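Local coordinates for interpain A (Prevotella intermedia, PDB 3BB7), which is probably a secreted cysteine peptidase of the C10 family, seen here as the proform with a prodomain and the catalytic domain whose predicted nucleophile has been replaced, at residues W94-L104 against E176-L187; A120-F128 against T246-G254. The protein carries 1 engineered substitution. All coordinates share one frame; numbering follows the deposited sequence.

Interaction 1: W94-L104 against E176-L187; sequences WGQQMPYNKLL and EAEANAVATLML
The carbonyl oxygen of Tyr-100 meets the helix 176-187 in three ways. Water 1 donates to Tyr-100 O at 2.8 Å and also to Ala-183 O. The same water accepts from Leu-103 N, so it ties the loop to the helix through three backbone atoms. Ala-183 CA approaches Tyr-100 O as a CA-H...O contact of 3.5 Å, with 152° at the hydrogen. Met-186 CB also packs against this oxygen.

Val-182 CG2 sits over one face of the Trp-94 six-membered ring, 3.6 Å from its centroid and almost on the ring normal. The same methyl lies at the edge of the Tyr-100 ring. CG2, anti to the backbone N of Val-182, can thus touch the face of one ring and the edge of the other. Met-186 bends at chi2 (-75°), and its CE reaches Tyr-100 CD2 at 3.7 Å. Trp-94 NE1 is hydrogen-bonded to Lys-167 O.

At the outer end, extended Lys-102 sends NZ to Asn-180 OD1 in a weak bond of 3.1 Å. A long salt bridge to Glu-176 OE1 joins it.

The direct polar links are weak or long. Cohesion therefore probably rests on buried apolar packing and the shared water.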
loop_
_atom_site.group_PDB
_atom_site.type_symbol
_atom_site.label_atom_id
_atom_site.label_comp_id
_atom_site.label_asym_id
_atom_site.label_seq_id
_atom_site.Cartn_x
_atom_site.Cartn_y
_atom_site.Cartn_z
ATOM N N TRP A 94 5.930 -8.486 0.562
ATOM C CA TRP A 94 5.499 -8.825 1.913
ATOM C C TRP A 94 3.987 -8.861 2.090
ATOM O O TRP A 94 3.243 -8.455 1.185
ATOM C CB TRP A 94 6.176 -7.872 2.910
ATOM C CG TRP A 94 7.680 -8.088 2.967
ATOM C CD1 TRP A 94 8.392 -9.099 2.372
ATOM C CD2 TRP A 94 8.628 -7.315 3.705
ATOM N NE1 TRP A 94 9.730 -9.011 2.702
ATOM C CE2 TRP A 94 9.907 -7.909 3.495
ATOM C CE3 TRP A 94 8.543 -6.138 4.481
ATOM C CZ2 TRP A 94 11.080 -7.380 4.036
ATOM C CZ3 TRP A 94 9.708 -5.624 5.049
ATOM C CH2 TRP A 94 10.965 -6.244 4.812
ATOM N N GLY A 95 3.533 -9.393 3.224
ATOM C CA GLY A 95 2.122 -9.551 3.484
ATOM C C GLY A 95 1.825 -9.322 4.958
ATOM O O GLY A 95 2.601 -8.627 5.655
ATOM N N GLN A 96 0.717 -9.889 5.445
ATOM C CA GLN A 96 0.233 -9.573 6.791
ATOM C C GLN A 96 0.152 -10.783 7.720
ATOM O O GLN A 96 -0.114 -10.616 8.925
ATOM C CB GLN A 96 -1.168 -8.960 6.719
ATOM C CG GLN A 96 -1.248 -7.619 6.008
ATOM C CD GLN A 96 -2.582 -6.943 6.257
ATOM O OE1 GLN A 96 -3.109 -6.983 7.372
ATOM N NE2 GLN A 96 -3.130 -6.287 5.214
ATOM N N GLN A 97 0.346 -11.987 7.187
ATOM C CA GLN A 97 0.262 -13.205 8.006
ATOM C C GLN A 97 1.642 -13.829 8.273
ATOM O O GLN A 97 2.622 -13.079 8.415
ATOM C CB GLN A 97 -0.808 -14.161 7.471
ATOM C CG GLN A 97 -2.163 -13.477 7.473
ATOM C CD GLN A 97 -3.286 -14.391 7.152
ATOM O OE1 GLN A 97 -3.606 -14.606 5.985
ATOM N NE2 GLN A 97 -3.905 -14.941 8.187
ATOM N N MET A 98 1.758 -15.148 8.423
ATOM C CA MET A 98 3.073 -15.676 8.813
ATOM C C MET A 98 4.112 -15.530 7.703
ATOM O O MET A 98 3.788 -15.727 6.539
ATOM C CB MET A 98 2.965 -17.128 9.307
ATOM C CG MET A 98 2.293 -17.202 10.666
ATOM S SD MET A 98 3.312 -16.558 12.029
ATOM C CE MET A 98 4.665 -17.751 12.030
ATOM N N PRO A 99 5.356 -15.195 8.056
ATOM C CA PRO A 99 5.883 -14.941 9.394
ATOM C C PRO A 99 5.818 -13.479 9.840
ATOM O O PRO A 99 6.292 -13.146 10.943
ATOM C CB PRO A 99 7.351 -15.343 9.255
ATOM C CG PRO A 99 7.668 -14.936 7.812
ATOM C CD PRO A 99 6.415 -15.148 7.026
ATOM N N TYR A 100 5.250 -12.611 9.001
ATOM C CA TYR A 100 5.195 -11.178 9.292
ATOM C C TYR A 100 4.555 -10.887 10.630
ATOM O O TYR A 100 4.960 -9.927 11.303
ATOM C CB TYR A 100 4.423 -10.473 8.179
ATOM C CG TYR A 100 4.940 -10.873 6.794
ATOM C CD1 TYR A 100 4.197 -11.720 5.951
ATOM C CD2 TYR A 100 6.209 -10.446 6.346
ATOM C CE1 TYR A 100 4.707 -12.115 4.682
ATOM C CE2 TYR A 100 6.689 -10.818 5.089
ATOM C CZ TYR A 100 5.951 -11.666 4.284
ATOM O OH TYR A 100 6.494 -11.970 3.056
ATOM N N ASN A 101 3.544 -11.699 10.985
ATOM C CA ASN A 101 2.796 -11.494 12.231
ATOM C C ASN A 101 3.253 -12.387 13.381
ATOM O O ASN A 101 2.527 -12.507 14.382
ATOM C CB ASN A 101 1.287 -11.698 11.990
ATOM C CG ASN A 101 0.932 -13.162 11.663
ATOM O OD1 ASN A 101 1.819 -13.953 11.348
ATOM N ND2 ASN A 101 -0.369 -13.519 11.758
ATOM N N LYS A 102 4.425 -13.008 13.263
ATOM C CA LYS A 102 4.918 -14.003 14.253
ATOM C C LYS A 102 4.908 -13.495 15.680
ATOM O O LYS A 102 4.686 -14.268 16.629
ATOM C CB LYS A 102 6.368 -14.440 13.872
ATOM C CG LYS A 102 7.061 -15.479 14.745
ATOM C CD LYS A 102 8.363 -15.939 14.078
ATOM C CE LYS A 102 9.241 -16.596 15.100
ATOM N NZ LYS A 102 10.460 -17.167 14.478
ATOM N N LEU A 103 5.196 -12.208 15.860
ATOM C CA LEU A 103 5.334 -11.683 17.213
ATOM C C LEU A 103 4.026 -11.162 17.829
ATOM O O LEU A 103 4.028 -10.701 18.982
ATOM C CB LEU A 103 6.402 -10.592 17.256
ATOM C CG LEU A 103 7.788 -11.077 16.856
ATOM C CD1 LEU A 103 8.793 -9.939 16.830
ATOM C CD2 LEU A 103 8.293 -12.195 17.782
ATOM N N LEU A 104 2.930 -11.209 17.068
ATOM C CA LEU A 104 1.648 -10.714 17.548
ATOM C C LEU A 104 0.874 -11.804 18.293
ATOM O O LEU A 104 1.064 -12.998 18.015
ATOM C CB LEU A 104 0.816 -10.193 16.367
ATOM C CG LEU A 104 1.410 -8.967 15.645
ATOM C CD1 LEU A 104 0.698 -8.738 14.332
ATOM C CD2 LEU A 104 1.331 -7.737 16.561
ATOM N N GLU A 176 14.748 -18.778 10.844
ATOM C CA GLU A 176 14.114 -18.108 11.977
ATOM C C GLU A 176 14.620 -16.685 12.133
ATOM O O GLU A 176 13.829 -15.800 12.450
ATOM C CB GLU A 176 14.339 -18.867 13.277
ATOM C CG GLU A 176 13.518 -18.291 14.425
ATOM C CD GLU A 176 13.527 -19.144 15.654
ATOM O OE1 GLU A 176 12.500 -19.825 15.896
ATOM O OE2 GLU A 176 14.554 -19.154 16.355
ATOM N N ALA A 177 15.916 -16.461 11.911
ATOM C CA ALA A 177 16.443 -15.092 12.020
ATOM C C ALA A 177 15.827 -14.162 10.962
ATOM O O ALA A 177 15.540 -12.991 11.236
ATOM C CB ALA A 177 17.966 -15.073 11.926
ATOM N N GLU A 178 15.594 -14.680 9.762
ATOM C CA GLU A 178 14.929 -13.879 8.732
ATOM C C GLU A 178 13.463 -13.587 9.114
ATOM O O GLU A 178 12.977 -12.473 8.922
ATOM C CB GLU A 178 15.000 -14.617 7.403
ATOM C CG GLU A 178 16.394 -14.577 6.801
ATOM C CD GLU A 178 16.638 -15.589 5.695
ATOM O OE1 GLU A 178 17.613 -15.381 4.946
ATOM O OE2 GLU A 178 15.887 -16.576 5.555
ATOM N N ALA A 179 12.764 -14.589 9.657
ATOM C CA ALA A 179 11.390 -14.404 10.127
ATOM C C ALA A 179 11.353 -13.381 11.241
ATOM O O ALA A 179 10.521 -12.479 11.220
ATOM C CB ALA A 179 10.845 -15.710 10.600
ATOM N N ASN A 180 12.240 -13.509 12.223
ATOM C CA ASN A 180 12.247 -12.548 13.325
ATOM C C ASN A 180 12.587 -11.112 12.896
ATOM O O ASN A 180 12.074 -10.135 13.448
ATOM C CB ASN A 180 13.183 -13.047 14.406
ATOM C CG ASN A 180 12.572 -14.194 15.192
ATOM O OD1 ASN A 180 11.346 -14.320 15.258
ATOM N ND2 ASN A 180 13.406 -15.005 15.799
ATOM N N ALA A 181 13.490 -10.989 11.925
ATOM C CA ALA A 181 13.877 -9.677 11.426
ATOM C C ALA A 181 12.672 -8.945 10.919
ATOM O O ALA A 181 12.423 -7.814 11.325
ATOM C CB ALA A 181 14.906 -9.802 10.335
ATOM N N VAL A 182 11.926 -9.580 10.007
ATOM C CA VAL A 182 10.786 -8.904 9.430
ATOM C C VAL A 182 9.625 -8.776 10.430
ATOM O O VAL A 182 8.912 -7.756 10.396
ATOM C CB VAL A 182 10.342 -9.532 8.070
ATOM C CG1 VAL A 182 9.661 -10.896 8.245
ATOM C CG2 VAL A 182 9.424 -8.587 7.333
ATOM N N ALA A 183 9.434 -9.781 11.299
ATOM C CA ALA A 183 8.334 -9.733 12.263
ATOM C C ALA A 183 8.511 -8.589 13.254
ATOM O O ALA A 183 7.534 -7.990 13.660
ATOM C CB ALA A 183 8.229 -11.045 13.005
ATOM N N THR A 184 9.759 -8.326 13.671
ATOM C CA THR A 184 10.047 -7.213 14.573
ATOM C C THR A 184 9.673 -5.897 13.898
ATOM O O THR A 184 9.002 -5.068 14.509
ATOM C CB THR A 184 11.532 -7.228 14.951
ATOM O OG1 THR A 184 11.818 -8.444 15.669
ATOM C CG2 THR A 184 11.877 -6.018 15.797
ATOM N N LEU A 185 10.113 -5.713 12.647
ATOM C CA LEU A 185 9.811 -4.500 11.903
ATOM C C LEU A 185 8.291 -4.303 11.726
ATOM O O LEU A 185 7.766 -3.205 11.943
ATOM C CB LEU A 185 10.539 -4.525 10.551
ATOM C CG LEU A 185 10.309 -3.315 9.636
ATOM C CD1 LEU A 185 10.845 -2.008 10.309
ATOM C CD2 LEU A 185 10.966 -3.514 8.293
ATOM N N MET A 186 7.577 -5.378 11.376
ATOM C CA MET A 186 6.111 -5.321 11.210
ATOM C C MET A 186 5.425 -4.906 12.504
ATOM O O MET A 186 4.566 -4.038 12.493
ATOM C CB MET A 186 5.582 -6.696 10.809
ATOM C CG MET A 186 5.909 -7.097 9.394
ATOM S SD MET A 186 4.870 -6.213 8.212
ATOM C CE MET A 186 5.546 -6.831 6.672
ATOM N N LEU A 187 5.838 -5.523 13.624
ATOM C CA LEU A 187 5.231 -5.215 14.913
ATOM C C LEU A 187 5.494 -3.745 15.252
ATOM O O LEU A 187 4.594 -3.008 15.629
ATOM C CB LEU A 187 5.822 -6.126 15.978
ATOM C CG LEU A 187 5.719 -5.658 17.430
ATOM C CD1 LEU A 187 4.326 -5.844 17.813
ATOM C CD2 LEU A 187 6.646 -6.470 18.315
HETATM O O HOH W 1 5.208 -9.701 14.117
HETATM O O HOH W 2 11.706 -17.062 17.459
#

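Interaction 2: A120-F128 against T246-G254; sequences ATAQVLNYF and TKGHPLIYG. Unlike the reference sequence in segment 120-128: Val-124 (reference Ala).
Pro-250 CG lies over one face of the Tyr-127 ring, 4.1 Å from its centroid and 26° off the ring normal, a CH-pi contact displaced toward the rim. At the edge of this ring, in its plane, are Phe-128 CE2 and water 3. The Phe-128 ring in turn has Tyr-127 CD2 over the centre of one face. His-249 CA stands at the edge of Phe-128, and Pro-250 CD touches Phe-128 CZ at 3.7 Å. The proline ring is thus held by both aromatics at the end of helix 120-128. CG of Tyr-127 is anti to its backbone N (chi1 173°), which carries the ring out toward Pro-250.

Water 3 bridges the two segments. It donates to Gly-248 O at 2.6 Å and lies 2.8 Å from Tyr-127 OH. Gly-248 has positive phi and closes the preceding helix in a Schellman motif.

Further along, the contact is mainly apolar. Val-124 CG2 packs on Ile-252 CG1 at 3.8 Å. Ile-252 CD1 packs against Thr-121, 3.5 Å from its OG1; that hydroxyl is hydrogen-bonded to Val-117 O. Ala-120 CB faces Ile-252 CG2 more loosely. Val-270 of the neighbouring strand 267-274 also touches Ala-120, Val-124 and Pro-250.

No direct hydrogen bond crosses between the segments. The helix runs nearly antiparallel to strand 251-254, at 171°, with the axes 8.3 Å apart at closest approach. This is a helix packed on a sheet. Helix 116-128 begins at Ala-116, the engineered replacement of the predicted nucleophile, and the adjoining strand 267-274 begins at His-267, the predicted proton acceptor. Such a pairing of a central helix with a beta-sheet is typical of the papain-like fold of clan CA peptidases.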
loop_
_atom_site.group_PDB
_atom_site.type_symbol
_atom_site.label_atom_id
_atom_site.label_comp_id
_atom_site.label_asym_id
_atom_site.label_seq_id
_atom_site.Cartn_x
_atom_site.Cartn_y
_atom_site.Cartn_z
ATOM N N ALA A 120 2.809 -1.888 4.467
ATOM C CA ALA A 120 3.290 -0.868 3.535
ATOM C C ALA A 120 4.468 -0.086 4.153
ATOM O O ALA A 120 5.506 0.077 3.516
ATOM C CB ALA A 120 2.146 0.085 3.172
ATOM N N THR A 121 4.334 0.352 5.411
ATOM C CA THR A 121 5.406 1.097 6.071
ATOM C C THR A 121 6.671 0.249 6.183
ATOM O O THR A 121 7.768 0.721 5.883
ATOM C CB THR A 121 4.916 1.547 7.459
ATOM O OG1 THR A 121 3.752 2.372 7.294
ATOM C CG2 THR A 121 5.982 2.356 8.169
ATOM N N ALA A 122 6.537 -1.020 6.569
ATOM C CA ALA A 122 7.728 -1.875 6.707
ATOM C C ALA A 122 8.458 -2.003 5.359
ATOM O O ALA A 122 9.695 -1.971 5.316
ATOM C CB ALA A 122 7.318 -3.237 7.276
ATOM N N GLN A 123 7.702 -2.135 4.269
ATOM C CA GLN A 123 8.367 -2.293 2.967
ATOM C C GLN A 123 9.095 -1.008 2.567
ATOM O O GLN A 123 10.184 -1.062 1.986
ATOM C CB GLN A 123 7.405 -2.737 1.886
ATOM C CG GLN A 123 6.871 -4.151 2.104
ATOM C CD GLN A 123 6.114 -4.693 0.903
ATOM O OE1 GLN A 123 6.639 -5.516 0.134
ATOM N NE2 GLN A 123 4.878 -4.240 0.734
ATOM N N VAL A 124 8.511 0.157 2.858
ATOM C CA VAL A 124 9.231 1.396 2.581
ATOM C C VAL A 124 10.473 1.545 3.468
ATOM O O VAL A 124 11.533 1.899 2.965
ATOM C CB VAL A 124 8.280 2.608 2.704
ATOM C CG1 VAL A 124 9.077 3.955 2.537
ATOM C CG2 VAL A 124 7.209 2.509 1.624
ATOM N N LEU A 125 10.374 1.273 4.768
ATOM C CA LEU A 125 11.571 1.363 5.636
ATOM C C LEU A 125 12.662 0.400 5.186
ATOM O O LEU A 125 13.854 0.753 5.148
ATOM C CB LEU A 125 11.196 1.070 7.087
ATOM C CG LEU A 125 10.776 2.326 7.890
ATOM C CD1 LEU A 125 9.794 3.254 7.139
ATOM C CD2 LEU A 125 10.287 1.992 9.294
ATOM N N ASN A 126 12.271 -0.798 4.769
ATOM C CA ASN A 126 13.248 -1.764 4.317
ATOM C C ASN A 126 13.942 -1.300 3.027
ATOM O O ASN A 126 15.113 -1.581 2.794
ATOM C CB ASN A 126 12.601 -3.132 4.065
ATOM C CG ASN A 126 13.626 -4.155 3.597
ATOM O OD1 ASN A 126 14.560 -4.516 4.341
ATOM N ND2 ASN A 126 13.461 -4.626 2.362
ATOM N N TYR A 127 13.197 -0.629 2.151
ATOM C CA TYR A 127 13.806 -0.073 0.931
ATOM C C TYR A 127 14.976 0.856 1.295
ATOM O O TYR A 127 16.063 0.813 0.667
ATOM C CB TYR A 127 12.739 0.650 0.102
ATOM C CG TYR A 127 13.360 1.377 -1.064
ATOM C CD1 TYR A 127 13.775 0.677 -2.207
ATOM C CD2 TYR A 127 13.596 2.742 -0.996
ATOM C CE1 TYR A 127 14.376 1.342 -3.277
ATOM C CE2 TYR A 127 14.220 3.440 -2.085
ATOM C CZ TYR A 127 14.590 2.721 -3.210
ATOM O OH TYR A 127 15.227 3.337 -4.268
ATOM N N PHE A 128 14.776 1.693 2.318
ATOM C CA PHE A 128 15.829 2.622 2.762
ATOM C C PHE A 128 16.855 2.045 3.708
ATOM O O PHE A 128 17.920 2.647 3.895
ATOM C CB PHE A 128 15.176 3.832 3.432
ATOM C CG PHE A 128 14.427 4.712 2.456
ATOM C CD1 PHE A 128 15.132 5.432 1.482
ATOM C CD2 PHE A 128 13.045 4.774 2.482
ATOM C CE1 PHE A 128 14.472 6.244 0.563
ATOM C CE2 PHE A 128 12.349 5.565 1.542
ATOM C CZ PHE A 128 13.068 6.297 0.601
ATOM N N THR A 246 10.381 10.497 -8.694
ATOM C CA THR A 246 11.570 10.971 -9.404
ATOM C C THR A 246 12.774 11.050 -8.459
ATOM O O THR A 246 13.927 10.842 -8.861
ATOM C CB THR A 246 11.297 12.367 -9.976
ATOM O OG1 THR A 246 10.417 12.242 -11.098
ATOM C CG2 THR A 246 12.595 13.067 -10.427
ATOM N N LYS A 247 12.518 11.438 -7.216
ATOM C CA LYS A 247 13.541 11.526 -6.190
ATOM C C LYS A 247 13.899 10.176 -5.558
ATOM O O LYS A 247 14.751 10.125 -4.660
ATOM C CB LYS A 247 13.081 12.471 -5.076
ATOM C CG LYS A 247 12.826 13.896 -5.527
ATOM C CD LYS A 247 12.120 14.703 -4.441
ATOM C CE LYS A 247 11.676 16.075 -4.954
ATOM N NZ LYS A 247 12.742 16.809 -5.714
ATOM N N GLY A 248 13.248 9.103 -5.997
ATOM C CA GLY A 248 13.511 7.762 -5.460
ATOM C C GLY A 248 12.864 7.530 -4.099
ATOM O O GLY A 248 13.433 6.817 -3.244
ATOM N N HIS A 249 11.682 8.130 -3.889
ATOM C CA HIS A 249 10.966 7.974 -2.631
ATOM C C HIS A 249 9.647 7.234 -2.786
ATOM O O HIS A 249 8.634 7.844 -3.161
ATOM C CB HIS A 249 10.633 9.342 -2.036
ATOM C CG HIS A 249 11.818 10.227 -1.804
ATOM N ND1 HIS A 249 11.678 11.585 -1.624
ATOM C CD2 HIS A 249 13.140 9.962 -1.692
ATOM C CE1 HIS A 249 12.870 12.127 -1.422
ATOM N NE2 HIS A 249 13.776 11.164 -1.451
ATOM N N PRO A 250 9.624 5.925 -2.473
ATOM C CA PRO A 250 8.350 5.197 -2.538
ATOM C C PRO A 250 7.413 5.773 -1.495
ATOM O O PRO A 250 7.877 6.282 -0.440
ATOM C CB PRO A 250 8.732 3.770 -2.171
ATOM C CG PRO A 250 10.242 3.680 -2.278
ATOM C CD PRO A 250 10.765 5.083 -2.065
ATOM N N LEU A 251 6.110 5.722 -1.784
ATOM C CA LEU A 251 5.077 6.367 -0.969
ATOM C C LEU A 251 4.136 5.389 -0.281
ATOM O O LEU A 251 3.581 4.527 -0.937
ATOM C CB LEU A 251 4.228 7.316 -1.822
ATOM C CG LEU A 251 5.013 8.457 -2.494
ATOM C CD1 LEU A 251 4.145 9.181 -3.484
ATOM C CD2 LEU A 251 5.499 9.422 -1.453
ATOM N N ILE A 252 3.952 5.535 1.025
ATOM C CA ILE A 252 2.924 4.792 1.743
ATOM C C ILE A 252 1.587 5.452 1.383
ATOM O O ILE A 252 1.453 6.687 1.482
ATOM C CB ILE A 252 3.182 4.927 3.260
ATOM C CG1 ILE A 252 4.563 4.340 3.618
ATOM C CG2 ILE A 252 2.041 4.297 4.079
ATOM C CD1 ILE A 252 5.075 4.741 5.006
ATOM N N TYR A 253 0.600 4.673 0.933
ATOM C CA TYR A 253 -0.631 5.238 0.385
ATOM C C TYR A 253 -1.812 4.393 0.869
ATOM O O TYR A 253 -1.715 3.172 0.938
ATOM C CB TYR A 253 -0.534 5.154 -1.135
ATOM C CG TYR A 253 -1.474 6.030 -1.960
ATOM C CD1 TYR A 253 -1.006 7.194 -2.566
ATOM C CD2 TYR A 253 -2.824 5.697 -2.123
ATOM C CE1 TYR A 253 -1.829 7.978 -3.352
ATOM C CE2 TYR A 253 -3.678 6.481 -2.918
ATOM C CZ TYR A 253 -3.174 7.632 -3.522
ATOM O OH TYR A 253 -4.006 8.402 -4.324
ATOM N N GLY A 254 -2.941 5.013 1.198
ATOM C CA GLY A 254 -4.089 4.208 1.597
ATOM C C GLY A 254 -5.123 5.034 2.310
ATOM O O GLY A 254 -5.116 6.269 2.243
HETATM O O HOH W 3 15.912 5.957 -3.607
#

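In the fold
Both interactions lie in the C10 peptidase domain, with centres about 18 Å apart. Their segments alternate along the chain: 94-104, 120-128, 176-187, 246-254. Helix 116-128 lies between the sheet and helix 176-192. Interaction 2 packs it on strand 251-255 of the large antiparallel sheet, while interaction 1 joins a loop to helix 176-192 on another side. The two contacts touch directly. Trp-94 N probably hydrogen-bonds to Gln-123 OE1 (3.1 Å), and the Trp-94 ring packs on Asn-126. Leu-185 also packs against Ala-122 O. The helix that carries the predicted nucleophile position is therefore held between the sheet and the helical part of the domain, consistent with a papain-like architecture.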